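Local coordinates for protein soluble lytic murein transglycosylase (Pseudomonas aeruginosa, PDB 5OHU) that turns over peptidoglycan as a lytic transglycosylase, cutting the glycan strands of the bacterial cell wall both at their ends and internally, at residues A[473-478]-A[504-509]; A[479-484]-A[549-554]; A[493-498]-A[571-576]. All coordinates share one frame; numbering follows the deposited sequence.

In the fold
The three contacts belong to the lysozyme-like catalytic region at the C-terminal end of this largely helical chain. Interaction 1 joins two loops, interaction 2 the helices 479-488 and 547-564, and interaction 3 the helices 493-504 and 569-578. Their centres lie about 12 Å apart (1 and 2), 14 Å (2 and 3) and 15 Å (1 and 3). Phe497 ties them together: Leu482 CD1 is 3.4 Å from Phe497 CE2, and Met476 SD is 3.9 Å from the same CE2. Interactions 1 and 2 both touch one phosphate ion, probably from the crystallisation liquor, which lies against His478 and Thr481. Ser504 belongs to the family's Glu-Ser signature, so interaction 1 probably borders the catalytic site.

Interaction 1: A[473-478]-A[504-509]; sequences RFPMAH and SAFMSD. With PO4 (phosphate ion), chain H; PO4 (phosphate ion), chain I.
With CG anti to its own carbonyl carbon (chi1 -79°), Phe506 swings its ring out of a type I' beta turn, residues 504-507, onto Pro475 and Ala477. The turn follows helix 493-504 in the lysozyme-like domain, and its middle residues Ala505 and Phe506 both have positive phi, uncommon for residues other than glycine. The Ser504 carbonyl closes it by accepting from Met507 N, while Ser504 OG receives a weak bond from Phe506 N. Pro475 meets the aromatic with its ring, CG lying 3.6 Å from Phe506 CD1. Its carbonyl O sits over one face, displaced toward the rim and 3.4 Å from Phe506 CZ; Tyr621 OH supplies that oxygen with a hydrogen bond. Ala477 O instead comes up at the ring edge, 3.3 Å from Phe506 CE2, where the weakly positive C-H groups suit a carbonyl. A rigid proline and a small alanine let the loop lie close to the broad phenyl. Next along, His478, the N-cap residue of helix 479-488, spans two phosphate ions with its two ring nitrogens. ND1 approaches O3 of the chain I ion at a doubtfully short distance; NE2 reaches O2 of the other (chain H) at 3.0 Å. From across the contact, Ser508 N points almost straight at O3 of that same ion, 3.1 Å away with an N-H...O angle of 177°.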
# COMPACT_ATOMS: atom_id res chain seq x y z
N ARG A 473 -4.20 -10.20 17.63
CA ARG A 473 -3.43 -9.12 17.03
C ARG A 473 -1.96 -9.15 17.41
O ARG A 473 -1.14 -8.55 16.71
CB ARG A 473 -4.04 -7.76 17.40
CG ARG A 473 -5.36 -7.42 16.68
CD ARG A 473 -5.84 -6.01 17.02
NE ARG A 473 -4.90 -4.99 16.55
CZ ARG A 473 -4.61 -3.87 17.21
NH1 ARG A 473 -5.20 -3.63 18.38
NH2 ARG A 473 -3.73 -3.00 16.71
N PHE A 474 -1.60 -9.85 18.49
CA PHE A 474 -0.23 -9.83 19.01
C PHE A 474 0.21 -11.24 19.40
O PHE A 474 0.28 -11.60 20.57
CB PHE A 474 -0.12 -8.82 20.15
CG PHE A 474 -0.43 -7.43 19.70
CD1 PHE A 474 0.47 -6.77 18.88
CD2 PHE A 474 -1.65 -6.83 19.97
CE1 PHE A 474 0.20 -5.50 18.38
CE2 PHE A 474 -1.93 -5.55 19.48
CZ PHE A 474 -1.01 -4.89 18.68
N PRO A 475 0.56 -12.05 18.40
CA PRO A 475 1.02 -13.41 18.70
C PRO A 475 2.32 -13.42 19.48
O PRO A 475 3.13 -12.48 19.44
CB PRO A 475 1.20 -14.03 17.30
CG PRO A 475 1.14 -12.89 16.33
CD PRO A 475 0.34 -11.82 16.97
N MET A 476 2.55 -14.55 20.18
CA MET A 476 3.72 -14.72 21.04
C MET A 476 4.58 -15.90 20.61
O MET A 476 5.29 -16.47 21.45
CB MET A 476 3.28 -14.91 22.49
CG MET A 476 2.50 -13.75 23.06
SD MET A 476 3.61 -12.41 23.55
CE MET A 476 4.42 -13.14 24.97
N ALA A 477 4.52 -16.31 19.35
CA ALA A 477 5.30 -17.46 18.91
C ALA A 477 6.79 -17.19 19.04
O ALA A 477 7.26 -16.07 18.83
CB ALA A 477 4.95 -17.82 17.46
N HIS A 478 7.55 -18.24 19.38
CA HIS A 478 9.00 -18.18 19.52
C HIS A 478 9.42 -17.24 20.64
O HIS A 478 10.52 -16.67 20.62
CB HIS A 478 9.66 -17.77 18.19
CG HIS A 478 9.16 -18.56 17.03
ND1 HIS A 478 9.55 -19.87 16.80
CD2 HIS A 478 8.27 -18.26 16.06
CE1 HIS A 478 8.94 -20.32 15.72
NE2 HIS A 478 8.15 -19.37 15.26
N SER A 504 6.82 -9.04 9.87
CA SER A 504 6.33 -10.29 9.32
C SER A 504 4.98 -10.72 9.86
O SER A 504 4.41 -11.68 9.32
CB SER A 504 7.32 -11.43 9.60
OG SER A 504 7.33 -11.72 11.00
N ALA A 505 4.48 -10.07 10.91
CA ALA A 505 3.29 -10.55 11.62
C ALA A 505 3.46 -12.01 12.03
O ALA A 505 2.53 -12.81 11.97
CB ALA A 505 2.02 -10.36 10.77
N PHE A 506 4.70 -12.35 12.39
CA PHE A 506 5.07 -13.66 12.91
C PHE A 506 4.90 -14.79 11.92
O PHE A 506 4.77 -15.95 12.31
CB PHE A 506 4.30 -13.95 14.20
CG PHE A 506 4.86 -13.25 15.39
CD1 PHE A 506 4.50 -11.94 15.67
CD2 PHE A 506 5.78 -13.90 16.22
CE1 PHE A 506 5.04 -11.28 16.76
CE2 PHE A 506 6.32 -13.25 17.32
CZ PHE A 506 5.95 -11.94 17.59
N MET A 507 4.93 -14.51 10.62
CA MET A 507 5.03 -15.56 9.62
C MET A 507 6.51 -15.75 9.28
O MET A 507 7.10 -14.92 8.59
CB MET A 507 4.20 -15.23 8.39
CG MET A 507 2.73 -15.05 8.72
SD MET A 507 1.64 -16.47 9.09
CE MET A 507 2.10 -16.98 10.75
N SER A 508 7.09 -16.85 9.76
CA SER A 508 8.53 -17.04 9.73
C SER A 508 9.07 -17.36 8.34
O SER A 508 10.29 -17.32 8.16
CB SER A 508 8.93 -18.16 10.70
OG SER A 508 8.46 -19.41 10.24
N ASP A 509 8.21 -17.69 7.38
CA ASP A 509 8.62 -17.94 6.01
C ASP A 509 8.25 -16.79 5.10
O ASP A 509 8.29 -16.94 3.87
CB ASP A 509 8.01 -19.24 5.49
CG ASP A 509 6.51 -19.31 5.68
OD1 ASP A 509 5.94 -18.41 6.34
OD2 ASP A 509 5.88 -20.27 5.18
P PO4 H . 5.53 -19.34 12.52
O1 PO4 H . 6.37 -20.59 12.60
O2 PO4 H . 6.22 -18.23 13.27
O3 PO4 H . 5.31 -18.96 11.07
O4 PO4 H . 4.18 -19.60 13.15
P PO4 I . 11.41 -21.60 19.31
O1 PO4 I . 12.53 -22.62 19.42
O2 PO4 I . 10.08 -22.30 19.49
O3 PO4 I . 11.46 -20.97 17.94
O4 PO4 I . 11.58 -20.55 20.38

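Interaction 2: A[479-484]-A[549-554]; sequences RATLVR and VNIRLG. With PO4 (phosphate ion), chain I.
Ile551 of helix 547-564 is wedged against Thr481 and Leu482 of helix 479-488, and its branches divide the work. At the root, CB is 4.1 Å from Thr481 CG2. One branch, the methyl CG2, lies anti to the backbone N and meets two partners: Thr481 CG2 at 3.8 Å and Leu482 CD2 at 3.6 Å. The longer branch starts at CG1, which passes Leu482 CD2 at 3.8 Å. It ends in CD1, extended (chi2 172°), which is 3.6 Å from Leu482 CD2 and also packs on the CB of His478. The leucine therefore presents a single methyl to three carbons of the isoleucine, the two side chains crossing at about a right angle. A beta-branched residue suits the place because both arms start at CB, close to its own helix, and fill the gap between segments whose Leu482 and Ile551 CA atoms are 6.6 Å apart.

Thr481 serves two environments. Its methyl faces the isoleucine, whereas OG1, anti to the carbonyl carbon, turns to polar company: it is hydrogen-bonded to Asp548 OD1 and lies 3.0 Å from O4 of a phosphate ion, an alternative partner for its one proton. The anion sits by the first turn of helix 479-488, where the positive end of the helix dipole may favour it, and His478 also approaches it. Leu482 and Val483 lean on Phe497 of the following helix. Aliphatic packing of this kind joins helices 479-488 and 547-564 within the largely helical, lysozyme-like SLT domain.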
# COMPACT_ATOMS: atom_id res chain seq x y z
N ARG A 479 8.54 -17.15 21.65
CA ARG A 479 8.75 -16.28 22.80
C ARG A 479 10.09 -16.52 23.49
O ARG A 479 10.78 -15.57 23.87
CB ARG A 479 7.60 -16.51 23.79
CG ARG A 479 7.74 -15.77 25.10
CD ARG A 479 6.52 -16.02 25.98
NE ARG A 479 6.64 -15.33 27.26
CZ ARG A 479 5.60 -15.04 28.04
NH1 ARG A 479 4.37 -15.37 27.66
NH2 ARG A 479 5.80 -14.41 29.19
N ALA A 480 10.47 -17.79 23.69
CA ALA A 480 11.65 -18.09 24.49
C ALA A 480 12.91 -17.56 23.82
O ALA A 480 13.76 -16.93 24.46
CB ALA A 480 11.76 -19.60 24.74
N THR A 481 13.05 -17.80 22.51
CA THR A 481 14.18 -17.25 21.77
C THR A 481 14.12 -15.73 21.67
O THR A 481 15.16 -15.06 21.75
CB THR A 481 14.24 -17.87 20.37
OG1 THR A 481 14.29 -19.30 20.48
CG2 THR A 481 15.49 -17.37 19.62
N LEU A 482 12.93 -15.15 21.49
CA LEU A 482 12.83 -13.69 21.42
C LEU A 482 13.33 -13.04 22.71
O LEU A 482 14.10 -12.07 22.66
CB LEU A 482 11.40 -13.27 21.12
CG LEU A 482 10.88 -13.45 19.68
CD1 LEU A 482 9.50 -12.86 19.53
CD2 LEU A 482 11.77 -12.70 18.72
N VAL A 483 12.90 -13.56 23.86
CA VAL A 483 13.29 -12.98 25.15
C VAL A 483 14.78 -13.19 25.40
O VAL A 483 15.49 -12.28 25.84
CB VAL A 483 12.41 -13.58 26.26
CG1 VAL A 483 12.87 -13.13 27.65
CG2 VAL A 483 10.94 -13.16 26.04
N ARG A 484 15.30 -14.39 25.10
CA ARG A 484 16.71 -14.68 25.30
C ARG A 484 17.60 -13.76 24.46
O ARG A 484 18.55 -13.16 24.97
CB ARG A 484 16.99 -16.15 24.98
CG ARG A 484 18.46 -16.49 25.01
CD ARG A 484 18.70 -17.94 24.69
NE ARG A 484 17.78 -18.77 25.46
CZ ARG A 484 16.93 -19.65 24.93
NH1 ARG A 484 16.90 -19.82 23.62
NH2 ARG A 484 16.14 -20.36 25.74
N VAL A 549 17.29 -18.85 13.76
CA VAL A 549 18.38 -18.20 13.04
C VAL A 549 18.01 -16.77 12.70
O VAL A 549 18.83 -15.85 12.81
CB VAL A 549 18.75 -19.00 11.78
CG1 VAL A 549 19.79 -18.25 10.96
CG2 VAL A 549 19.25 -20.41 12.14
N ASN A 550 16.76 -16.56 12.27
CA ASN A 550 16.29 -15.22 11.95
C ASN A 550 16.34 -14.31 13.17
O ASN A 550 16.83 -13.17 13.10
CB ASN A 550 14.87 -15.30 11.41
CG ASN A 550 14.47 -14.07 10.64
OD1 ASN A 550 13.90 -13.12 11.20
ND2 ASN A 550 14.76 -14.08 9.34
N ILE A 551 15.83 -14.79 14.30
CA ILE A 551 15.76 -13.97 15.51
C ILE A 551 17.16 -13.65 16.02
O ILE A 551 17.42 -12.53 16.48
CB ILE A 551 14.93 -14.70 16.58
CG1 ILE A 551 13.48 -14.82 16.09
CG2 ILE A 551 15.02 -13.96 17.92
CD1 ILE A 551 12.62 -15.70 17.00
N ARG A 552 18.08 -14.61 15.95
CA ARG A 552 19.43 -14.37 16.45
C ARG A 552 20.13 -13.29 15.64
O ARG A 552 20.74 -12.37 16.21
CB ARG A 552 20.24 -15.66 16.43
CG ARG A 552 19.86 -16.63 17.54
CD ARG A 552 20.47 -17.98 17.30
NE ARG A 552 21.90 -17.97 17.55
CZ ARG A 552 22.72 -18.95 17.20
NH1 ARG A 552 22.24 -20.02 16.57
NH2 ARG A 552 24.02 -18.86 17.47
N LEU A 553 20.07 -13.38 14.31
CA LEU A 553 20.65 -12.35 13.47
C LEU A 553 19.84 -11.06 13.52
O LEU A 553 20.42 -9.97 13.52
CB LEU A 553 20.77 -12.84 12.03
CG LEU A 553 21.70 -14.05 11.95
CD1 LEU A 553 21.68 -14.75 10.57
CD2 LEU A 553 23.10 -13.60 12.30
N GLY A 554 18.51 -11.16 13.56
CA GLY A 554 17.71 -9.95 13.61
C GLY A 554 17.91 -9.17 14.90
O GLY A 554 17.97 -7.94 14.89
P PO4 I . 11.41 -21.60 19.31
O1 PO4 I . 12.53 -22.62 19.42
O2 PO4 I . 10.08 -22.30 19.49
O3 PO4 I . 11.46 -20.97 17.94
O4 PO4 I . 11.58 -20.55 20.38

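Interaction 3: A[493-498]-A[571-576]; sequences SSWIFA and LASAAY
Trp495 NE1 and Ser573 OG form the polar link between helices 493-504 and 569-578, a hydrogen bond of 2.9 Å. The N-H...O angle is 150°, and the oxygen lies only 7° out of the indole plane, so the ring donates along its own edge. Ser573 OG accepts from the indole and is also bonded to Arg569 O one turn back in its own helix, which uses its proton and fixes the hydroxyl's rotation. A serine suits this buried spot because one small group can satisfy both the indole N-H and the helical carbonyl.

The reach comes from Trp495, whose CG is anti to the backbone N (chi1 -168°); it bridges segments 493-498 and 571-576, whose nearest CA atoms, those of Trp495 and Ser573, are 9.2 Å apart. Both helices belong to the lysozyme-like domain, where helices 547-564 and 605-624 also touch this indole, through Leu558 and Val614.

Apolar packing occupies the benzo end of the ring. Ala572 presents its methyl at the ring edge rather than over a face, CB being 3.5 Å from Trp495 CH2. The small alanine allows that approach, and the same CB lies 3.8 Å from Trp495 CZ2.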
# COMPACT_ATOMS: atom_id res chain seq x y z
N SER A 493 12.72 -6.50 25.48
CA SER A 493 12.23 -7.62 24.68
C SER A 493 10.88 -7.31 24.03
O SER A 493 10.56 -7.88 22.98
CB SER A 493 12.15 -8.89 25.53
OG SER A 493 10.85 -9.09 26.03
N SER A 494 10.09 -6.40 24.60
CA SER A 494 8.88 -5.97 23.93
C SER A 494 9.19 -5.33 22.58
O SER A 494 8.40 -5.45 21.64
CB SER A 494 8.10 -4.98 24.80
OG SER A 494 8.87 -3.83 25.05
N TRP A 495 10.34 -4.68 22.46
CA TRP A 495 10.69 -4.02 21.22
C TRP A 495 10.90 -5.04 20.10
O TRP A 495 10.44 -4.83 18.97
CB TRP A 495 11.94 -3.16 21.42
CG TRP A 495 12.23 -2.23 20.28
CD1 TRP A 495 11.32 -1.55 19.50
CD2 TRP A 495 13.53 -1.87 19.79
NE1 TRP A 495 11.99 -0.79 18.56
CE2 TRP A 495 13.34 -0.97 18.71
CE3 TRP A 495 14.84 -2.23 20.16
CZ2 TRP A 495 14.41 -0.42 18.00
CZ3 TRP A 495 15.91 -1.68 19.45
CH2 TRP A 495 15.69 -0.78 18.39
N ILE A 496 11.56 -6.15 20.40
CA ILE A 496 11.83 -7.12 19.35
C ILE A 496 10.55 -7.86 18.94
O ILE A 496 10.36 -8.16 17.75
CB ILE A 496 12.96 -8.07 19.80
CG1 ILE A 496 13.51 -8.87 18.63
CG2 ILE A 496 12.48 -9.03 20.85
CD1 ILE A 496 14.71 -9.70 19.01
N PHE A 497 9.66 -8.16 19.88
CA PHE A 497 8.33 -8.64 19.51
C PHE A 497 7.63 -7.64 18.60
O PHE A 497 7.02 -8.01 17.59
CB PHE A 497 7.48 -8.89 20.75
CG PHE A 497 7.79 -10.17 21.47
CD1 PHE A 497 8.90 -10.26 22.29
CD2 PHE A 497 6.94 -11.26 21.36
CE1 PHE A 497 9.17 -11.43 22.96
CE2 PHE A 497 7.21 -12.43 22.04
CZ PHE A 497 8.33 -12.51 22.84
N ALA A 498 7.69 -6.35 18.97
CA ALA A 498 7.07 -5.30 18.17
C ALA A 498 7.65 -5.24 16.76
O ALA A 498 6.90 -5.15 15.78
CB ALA A 498 7.23 -3.94 18.85
N LEU A 571 14.35 6.51 16.98
CA LEU A 571 15.27 6.66 15.85
C LEU A 571 15.66 5.30 15.28
O LEU A 571 15.69 5.12 14.05
CB LEU A 571 16.50 7.43 16.30
CG LEU A 571 16.19 8.81 16.88
CD1 LEU A 571 17.46 9.42 17.49
CD2 LEU A 571 15.63 9.70 15.78
N ALA A 572 15.97 4.34 16.15
CA ALA A 572 16.40 3.03 15.67
C ALA A 572 15.29 2.34 14.88
O ALA A 572 15.56 1.68 13.87
CB ALA A 572 16.87 2.17 16.83
N SER A 573 14.04 2.48 15.32
CA SER A 573 12.93 1.89 14.57
C SER A 573 12.83 2.52 13.19
O SER A 573 12.66 1.81 12.19
CB SER A 573 11.60 2.06 15.33
OG SER A 573 11.64 1.35 16.56
N ALA A 574 12.94 3.85 13.13
CA ALA A 574 12.91 4.54 11.85
C ALA A 574 14.04 4.06 10.95
O ALA A 574 13.85 3.85 9.75
CB ALA A 574 12.98 6.05 12.06
N ALA A 575 15.22 3.85 11.53
CA ALA A 575 16.36 3.44 10.72
C ALA A 575 16.20 2.02 10.22
O ALA A 575 16.61 1.71 9.10
CB ALA A 575 17.65 3.58 11.53
N TYR A 576 15.60 1.14 11.04
CA TYR A 576 15.31 -0.21 10.58
C TYR A 576 14.51 -0.18 9.29
O TYR A 576 14.77 -0.98 8.38
CB TYR A 576 14.54 -0.98 11.66
CG TYR A 576 14.66 -2.50 11.56
CD1 TYR A 576 13.81 -3.24 10.72
CD2 TYR A 576 15.60 -3.20 12.31
CE1 TYR A 576 13.91 -4.63 10.64
CE2 TYR A 576 15.71 -4.60 12.24
CZ TYR A 576 14.86 -5.31 11.40
OH TYR A 576 14.97 -6.68 11.32